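Local coordinates for protein GTN Reductase (Agrobacterium tumefaciens, PDB 5N6G) that probably reduces activated carbon-carbon double bonds as an FMN-dependent ene-reductase of the Old Yellow Enzyme family, at residues L261-R275 and G298-R310. Sequence-based numbering, arbitrary orientation. Where two conformers were deposited one is given.
Sequences LAFIHVVEGATGGPR and GKGLWIANNGYDR. With FMN (flavin mononucleotide), chain B.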
loop_
_atom_site.group_PDB
_atom_site.type_symbol
_atom_site.label_atom_id
_atom_site.label_comp_id
_atom_site.label_asym_id
_atom_site.label_seq_id
_atom_site.Cartn_x
_atom_site.Cartn_y
_atom_site.Cartn_z
ATOM N N LEU A 261 7.808 -13.247 -6.906
ATOM C CA LEU A 261 6.726 -12.536 -6.240
ATOM C C LEU A 261 5.438 -12.559 -7.062
ATOM O O LEU A 261 5.436 -12.758 -8.290
ATOM C CB LEU A 261 7.118 -11.089 -5.945
ATOM C CG LEU A 261 8.338 -10.893 -5.031
ATOM C CD1 LEU A 261 8.540 -9.424 -4.789
ATOM C CD2 LEU A 261 8.156 -11.635 -3.713
ATOM N N ALA A 262 4.324 -12.320 -6.354
ATOM C CA ALA A 262 2.999 -12.403 -6.965
ATOM C C ALA A 262 2.699 -11.191 -7.836
ATOM O O ALA A 262 2.132 -11.337 -8.926
ATOM C CB ALA A 262 1.938 -12.544 -5.880
ATOM N N PHE A 263 3.117 -10.010 -7.399
ATOM C CA PHE A 263 2.801 -8.781 -8.115
ATOM C C PHE A 263 3.689 -7.642 -7.647
ATOM O O PHE A 263 4.182 -7.616 -6.511
ATOM C CB PHE A 263 1.310 -8.386 -7.984
ATOM C CG PHE A 263 0.842 -8.106 -6.568
ATOM C CD1 PHE A 263 0.347 -9.144 -5.782
ATOM C CD2 PHE A 263 0.878 -6.819 -6.033
ATOM C CE1 PHE A 263 -0.097 -8.914 -4.476
ATOM C CE2 PHE A 263 0.425 -6.582 -4.725
ATOM C CZ PHE A 263 -0.054 -7.625 -3.957
ATOM N N ILE A 264 3.878 -6.695 -8.569
ATOM C CA ILE A 264 4.482 -5.396 -8.317
ATOM C C ILE A 264 3.417 -4.357 -8.629
ATOM O O ILE A 264 2.853 -4.359 -9.729
ATOM C CB ILE A 264 5.717 -5.136 -9.208
ATOM C CG1 ILE A 264 6.672 -6.346 -9.235
ATOM C CG2 ILE A 264 6.397 -3.826 -8.783
ATOM C CD1 ILE A 264 7.338 -6.643 -7.900
ATOM N N HIS A 265 3.149 -3.474 -7.675
ATOM C CA HIS A 265 2.159 -2.420 -7.809
ATOM C C HIS A 265 2.891 -1.089 -7.813
ATOM O O HIS A 265 3.542 -0.736 -6.824
ATOM C CB HIS A 265 1.156 -2.522 -6.656
ATOM C CG HIS A 265 0.024 -1.558 -6.711
ATOM N ND1 HIS A 265 -1.007 -1.614 -5.805
ATOM C CD2 HIS A 265 -0.248 -0.512 -7.525
ATOM C CE1 HIS A 265 -1.880 -0.659 -6.068
ATOM N NE2 HIS A 265 -1.445 0.026 -7.105
ATOM N N VAL A 266 2.813 -0.361 -8.924
ATOM C CA VAL A 266 3.606 0.849 -9.121
ATOM C C VAL A 266 2.695 2.065 -9.216
ATOM O O VAL A 266 1.752 2.091 -10.021
ATOM C CB VAL A 266 4.501 0.736 -10.371
ATOM C CG1 VAL A 266 3.675 0.506 -11.626
ATOM C CG2 VAL A 266 5.370 1.974 -10.531
ATOM N N VAL A 267 3.004 3.079 -8.410
ATOM C CA VAL A 267 2.411 4.412 -8.503
ATOM C C VAL A 267 3.228 5.193 -9.516
ATOM O O VAL A 267 4.425 5.442 -9.310
ATOM C CB VAL A 267 2.410 5.125 -7.138
ATOM C CG1 VAL A 267 1.836 6.540 -7.252
ATOM C CG2 VAL A 267 1.641 4.315 -6.087
ATOM N N GLU A 268 2.580 5.616 -10.594
ATOM C CA GLU A 268 3.230 6.345 -11.668
ATOM C C GLU A 268 3.043 7.838 -11.429
ATOM O O GLU A 268 1.948 8.377 -11.624
ATOM C CB GLU A 268 2.655 5.902 -13.012
ATOM C CG GLU A 268 2.915 4.418 -13.257
ATOM C CD GLU A 268 2.239 3.865 -14.504
ATOM O OE1 GLU A 268 1.102 4.282 -14.838
ATOM O OE2 GLU A 268 2.859 2.988 -15.137
ATOM N N GLY A 269 4.110 8.506 -11.011
ATOM C CA GLY A 269 4.055 9.926 -10.737
ATOM C C GLY A 269 3.838 10.261 -9.276
ATOM O O GLY A 269 4.053 9.456 -8.370
ATOM N N ALA A 270 3.422 11.503 -9.048
ATOM C CA ALA A 270 3.082 11.921 -7.695
ATOM C C ALA A 270 1.763 11.282 -7.283
ATOM O O ALA A 270 0.778 11.336 -8.023
ATOM C CB ALA A 270 2.993 13.446 -7.626
ATOM N N THR A 271 1.742 10.649 -6.110
ATOM C CA THR A 271 0.536 9.955 -5.678
ATOM C C THR A 271 -0.621 10.930 -5.608
ATOM O O THR A 271 -0.590 11.885 -4.823
ATOM C CB THR A 271 0.759 9.308 -4.311
ATOM O OG1 THR A 271 2.040 8.665 -4.287
ATOM C CG2 THR A 271 -0.337 8.276 -4.065
ATOM N N GLY A 272 -1.649 10.689 -6.417
ATOM C CA GLY A 272 -2.790 11.578 -6.474
ATOM C C GLY A 272 -2.550 12.870 -7.218
ATOM O O GLY A 272 -3.417 13.750 -7.199
ATOM N N GLY A 273 -1.397 13.008 -7.870
ATOM C CA GLY A 273 -1.047 14.199 -8.608
ATOM C C GLY A 273 -0.502 13.831 -9.965
ATOM O O GLY A 273 -0.819 12.768 -10.508
ATOM N N PRO A 274 0.325 14.700 -10.552
ATOM C CA PRO A 274 0.713 14.503 -11.950
ATOM C C PRO A 274 1.479 13.208 -12.190
ATOM O O PRO A 274 2.433 12.884 -11.486
ATOM C CB PRO A 274 1.596 15.725 -12.254
ATOM C CG PRO A 274 1.258 16.716 -11.228
ATOM C CD PRO A 274 0.854 15.962 -10.011
ATOM N N ARG A 275 1.100 12.517 -13.267
ATOM C CA ARG A 275 1.781 11.298 -13.673
ATOM C C ARG A 275 3.202 11.575 -14.146
ATOM O O ARG A 275 4.051 10.680 -14.078
ATOM C CB ARG A 275 0.980 10.610 -14.790
ATOM C CG ARG A 275 -0.273 9.932 -14.279
ATOM C CD ARG A 275 -1.143 9.380 -15.399
ATOM N NE ARG A 275 -0.380 8.514 -16.271
ATOM C CZ ARG A 275 -0.035 7.268 -15.969
ATOM N NH1 ARG A 275 -0.413 6.723 -14.821
ATOM N NH2 ARG A 275 0.684 6.567 -16.829
ATOM N N GLY A 298 11.549 -11.495 -13.610
ATOM C CA GLY A 298 10.355 -11.201 -12.844
ATOM C C GLY A 298 9.106 -11.567 -13.609
ATOM O O GLY A 298 8.907 -11.128 -14.750
ATOM N N LYS A 299 8.237 -12.348 -12.968
ATOM C CA LYS A 299 7.012 -12.846 -13.573
ATOM C C LYS A 299 5.766 -12.401 -12.818
ATOM O O LYS A 299 4.663 -12.843 -13.165
ATOM C CB LYS A 299 7.074 -14.375 -13.662
ATOM C CG LYS A 299 8.189 -14.907 -14.559
ATOM C CD LYS A 299 7.923 -14.629 -16.019
ATOM C CE LYS A 299 8.924 -15.347 -16.934
ATOM N NZ LYS A 299 10.322 -14.799 -16.866
ATOM N N GLY A 300 5.910 -11.535 -11.818
ATOM C CA GLY A 300 4.767 -11.032 -11.092
ATOM C C GLY A 300 3.855 -10.222 -11.988
ATOM O O GLY A 300 4.258 -9.680 -13.014
ATOM N N LEU A 301 2.608 -10.124 -11.560
ATOM C CA LEU A 301 1.642 -9.286 -12.253
ATOM C C LEU A 301 2.036 -7.821 -12.079
ATOM O O LEU A 301 2.321 -7.369 -10.964
ATOM C CB LEU A 301 0.241 -9.533 -11.679
ATOM C CG LEU A 301 -0.912 -8.986 -12.505
ATOM C CD1 LEU A 301 -1.107 -9.833 -13.739
ATOM C CD2 LEU A 301 -2.187 -8.941 -11.671
ATOM N N TRP A 302 2.068 -7.078 -13.176
ATOM C CA TRP A 302 2.496 -5.685 -13.161
ATOM C C TRP A 302 1.244 -4.810 -13.086
ATOM O O TRP A 302 0.526 -4.655 -14.089
ATOM C CB TRP A 302 3.310 -5.357 -14.410
ATOM C CG TRP A 302 4.025 -4.060 -14.314
ATOM C CD1 TRP A 302 3.597 -2.846 -14.786
ATOM C CD2 TRP A 302 5.295 -3.819 -13.691
ATOM N NE1 TRP A 302 4.521 -1.873 -14.493
ATOM C CE2 TRP A 302 5.573 -2.444 -13.825
ATOM C CE3 TRP A 302 6.231 -4.636 -13.050
ATOM C CZ2 TRP A 302 6.753 -1.873 -13.360
ATOM C CZ3 TRP A 302 7.374 -4.067 -12.556
ATOM C CH2 TRP A 302 7.627 -2.702 -12.705
ATOM N N ILE A 303 1.008 -4.228 -11.912
ATOM C CA ILE A 303 -0.201 -3.470 -11.611
ATOM C C ILE A 303 0.188 -2.007 -11.565
ATOM O O ILE A 303 1.078 -1.629 -10.805
ATOM C CB ILE A 303 -0.830 -3.877 -10.266
ATOM C CG1 ILE A 303 -1.087 -5.384 -10.188
ATOM C CG2 ILE A 303 -2.078 -3.042 -10.040
ATOM C CD1 ILE A 303 -1.568 -5.842 -8.795
ATOM N N ALA A 304 -0.481 -1.184 -12.347
ATOM C CA ALA A 304 -0.150 0.229 -12.413
ATOM C C ALA A 304 -1.273 1.054 -11.819
ATOM O O ALA A 304 -2.437 0.673 -11.875
ATOM C CB ALA A 304 0.083 0.687 -13.851
ATOM N N ASN A 305 -0.892 2.206 -11.277
ATOM C CA ASN A 305 -1.804 3.113 -10.614
ATOM C C ASN A 305 -1.397 4.548 -10.879
ATOM O O ASN A 305 -0.226 4.838 -11.153
ATOM C CB ASN A 305 -1.800 2.880 -9.103
ATOM C CG ASN A 305 -2.497 3.976 -8.360
ATOM O OD1 ASN A 305 -1.865 4.883 -7.817
ATOM N ND2 ASN A 305 -3.818 3.922 -8.344
ATOM N N ASN A 306 -2.408 5.425 -10.776
ATOM C CA ASN A 306 -2.366 6.867 -10.559
ATOM C C ASN A 306 -2.884 7.611 -11.786
ATOM O O ASN A 306 -2.229 7.687 -12.835
ATOM C CB ASN A 306 -0.979 7.374 -10.161
ATOM C CG ASN A 306 -1.028 8.827 -9.696
ATOM O OD1 ASN A 306 -1.876 9.202 -8.882
ATOM N ND2 ASN A 306 -0.154 9.664 -10.254
ATOM N N GLY A 307 -4.097 8.139 -11.671
ATOM C CA GLY A 307 -4.664 8.961 -12.721
ATOM C C GLY A 307 -5.244 8.217 -13.899
ATOM O O GLY A 307 -5.502 8.839 -14.932
ATOM N N TYR A 308 -5.445 6.909 -13.796
ATOM C CA TYR A 308 -6.058 6.175 -14.897
ATOM C C TYR A 308 -7.547 6.472 -14.973
ATOM O O TYR A 308 -8.189 6.792 -13.970
ATOM C CB TYR A 308 -5.845 4.674 -14.717
ATOM C CG TYR A 308 -4.481 4.227 -15.128
ATOM C CD1 TYR A 308 -4.228 3.886 -16.441
ATOM C CD2 TYR A 308 -3.434 4.165 -14.215
ATOM C CE1 TYR A 308 -2.979 3.474 -16.852
ATOM C CE2 TYR A 308 -2.155 3.753 -14.620
ATOM C CZ TYR A 308 -1.945 3.421 -15.949
ATOM O OH TYR A 308 -0.716 3.015 -16.397
ATOM N N ASP A 309 -8.089 6.364 -16.186
ATOM C CA ASP A 309 -9.522 6.392 -16.450
ATOM C C ASP A 309 -9.855 5.212 -17.355
ATOM O O ASP A 309 -8.994 4.380 -17.661
ATOM C CB ASP A 309 -9.966 7.739 -17.042
ATOM C CG ASP A 309 -9.352 8.045 -18.414
ATOM O OD1 ASP A 309 -8.845 7.136 -19.111
ATOM O OD2 ASP A 309 -9.393 9.230 -18.800
ATOM N N ARG A 310 -11.120 5.107 -17.759
ATOM C CA ARG A 310 -11.537 3.927 -18.508
ATOM C C ARG A 310 -10.678 3.739 -19.754
ATOM O O ARG A 310 -10.109 2.661 -19.966
ATOM C CB ARG A 310 -13.005 4.028 -18.887
ATOM C CG ARG A 310 -13.533 2.769 -19.577
ATOM C CD ARG A 310 -14.978 2.885 -20.015
ATOM N NE ARG A 310 -15.485 1.590 -20.484
ATOM C CZ ARG A 310 -15.482 1.168 -21.748
ATOM N NH1 ARG A 310 -14.965 1.914 -22.716
ATOM N NH2 ARG A 310 -15.965 -0.033 -22.036
HETATM N N1 FMN B . -2.000 4.558 -0.947
HETATM C C2 FMN B . -1.494 3.498 -0.236
HETATM O O2 FMN B . -0.509 2.842 -0.643
HETATM N N3 FMN B . -2.102 3.122 0.942
HETATM C C4 FMN B . -3.185 3.747 1.531
HETATM O O4 FMN B . -3.682 3.302 2.565
HETATM C C4A FMN B . -3.692 4.883 0.792
HETATM N N5 FMN B . -4.738 5.511 1.265
HETATM C C5A FMN B . -5.311 6.490 0.470
HETATM C C6 FMN B . -6.489 7.087 0.904
HETATM C C7 FMN B . -7.168 7.989 0.097
HETATM C C7M FMN B . -8.459 8.586 0.599
HETATM C C8 FMN B . -6.661 8.317 -1.165
HETATM C C8M FMN B . -7.404 9.242 -2.090
HETATM C C9 FMN B . -5.469 7.740 -1.597
HETATM C C9A FMN B . -4.799 6.823 -0.789
HETATM N N10 FMN B . -3.652 6.137 -1.244
HETATM C C10 FMN B . -3.057 5.182 -0.466
HETATM C "C1'" FMN B . -3.227 6.336 -2.637
HETATM C "C2'" FMN B . -4.104 5.538 -3.593
HETATM O "O2'" FMN B . -3.925 4.132 -3.389
HETATM C "C3'" FMN B . -3.839 5.859 -5.064
HETATM O "O3'" FMN B . -2.457 5.657 -5.355
HETATM C "C4'" FMN B . -4.210 7.288 -5.456
HETATM O "O4'" FMN B . -5.552 7.577 -5.056
HETATM C "C5'" FMN B . -4.018 7.546 -6.939
HETATM O "O5'" FMN B . -4.889 6.698 -7.715
HETATM P P FMN B . -6.255 7.199 -8.436
HETATM O O1P FMN B . -5.821 8.243 -9.443
HETATM O O2P FMN B . -7.092 7.819 -7.329
HETATM O O3P FMN B . -6.834 5.967 -9.030
HETATM O O HOH W 1 4.370 0.938 -15.230
HETATM O O HOH W 2 -3.214 11.759 -10.426
#
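Three donors converge on Glu268 OE1, two from Arg275 of its own segment and one from Tyr308 across the contact. Tyr308 OH gives the shortest of the three, reaching OE1 on its syn side at 2.7 Å. Arg275 NH1 approaches the same oxygen on the anti side, while Arg275 NH2 meets it from above the carboxylate plane. A bend at chi3 (54°) brings the guanidinium beside the Tyr308 ring as an off-centre cation-pi partner; NH1 also donates to Asn306 O at 2.9 Å. The other carboxylate oxygen is linked through a water to Trp302 NE1.

The example illustrates how a TIM barrel builds its cofactor site at the C-terminal ends of its strands. Strands 263-267 and 301-305 are parallel neighbours in the eight-stranded barrel, joined as a beta-alpha-beta crossover through helix 286-295. Their alternating backbone ladder runs from Leu301 N bonded to Ala262 O through to Glu268 N bonded to Asn305 O. On one face Ile303 CG2 lies over the His265 ring, 4.2 Å from its centroid, as a CH-pi contact; His265 ND1 is held by Glu176. On the other, Trp302 CZ3 packs against Ile264 CB at 3.9 Å.

Past the strands, the Asn306 amide joins the turn at Ala270-Gly273: ND2 donates to Glu268 O at 2.8 Å and to Gly273 O, whereas OD1 accepts Gly272 N. Asn305, with CG opposite the main-chain nitrogen (chi1 168°), turns its own amide to FMN, where OD1 accepts from O3' at 2.6 Å and ND2 donates to O5'. Gly307 N donates to the FMN phosphate oxygen O1P at 2.8 Å.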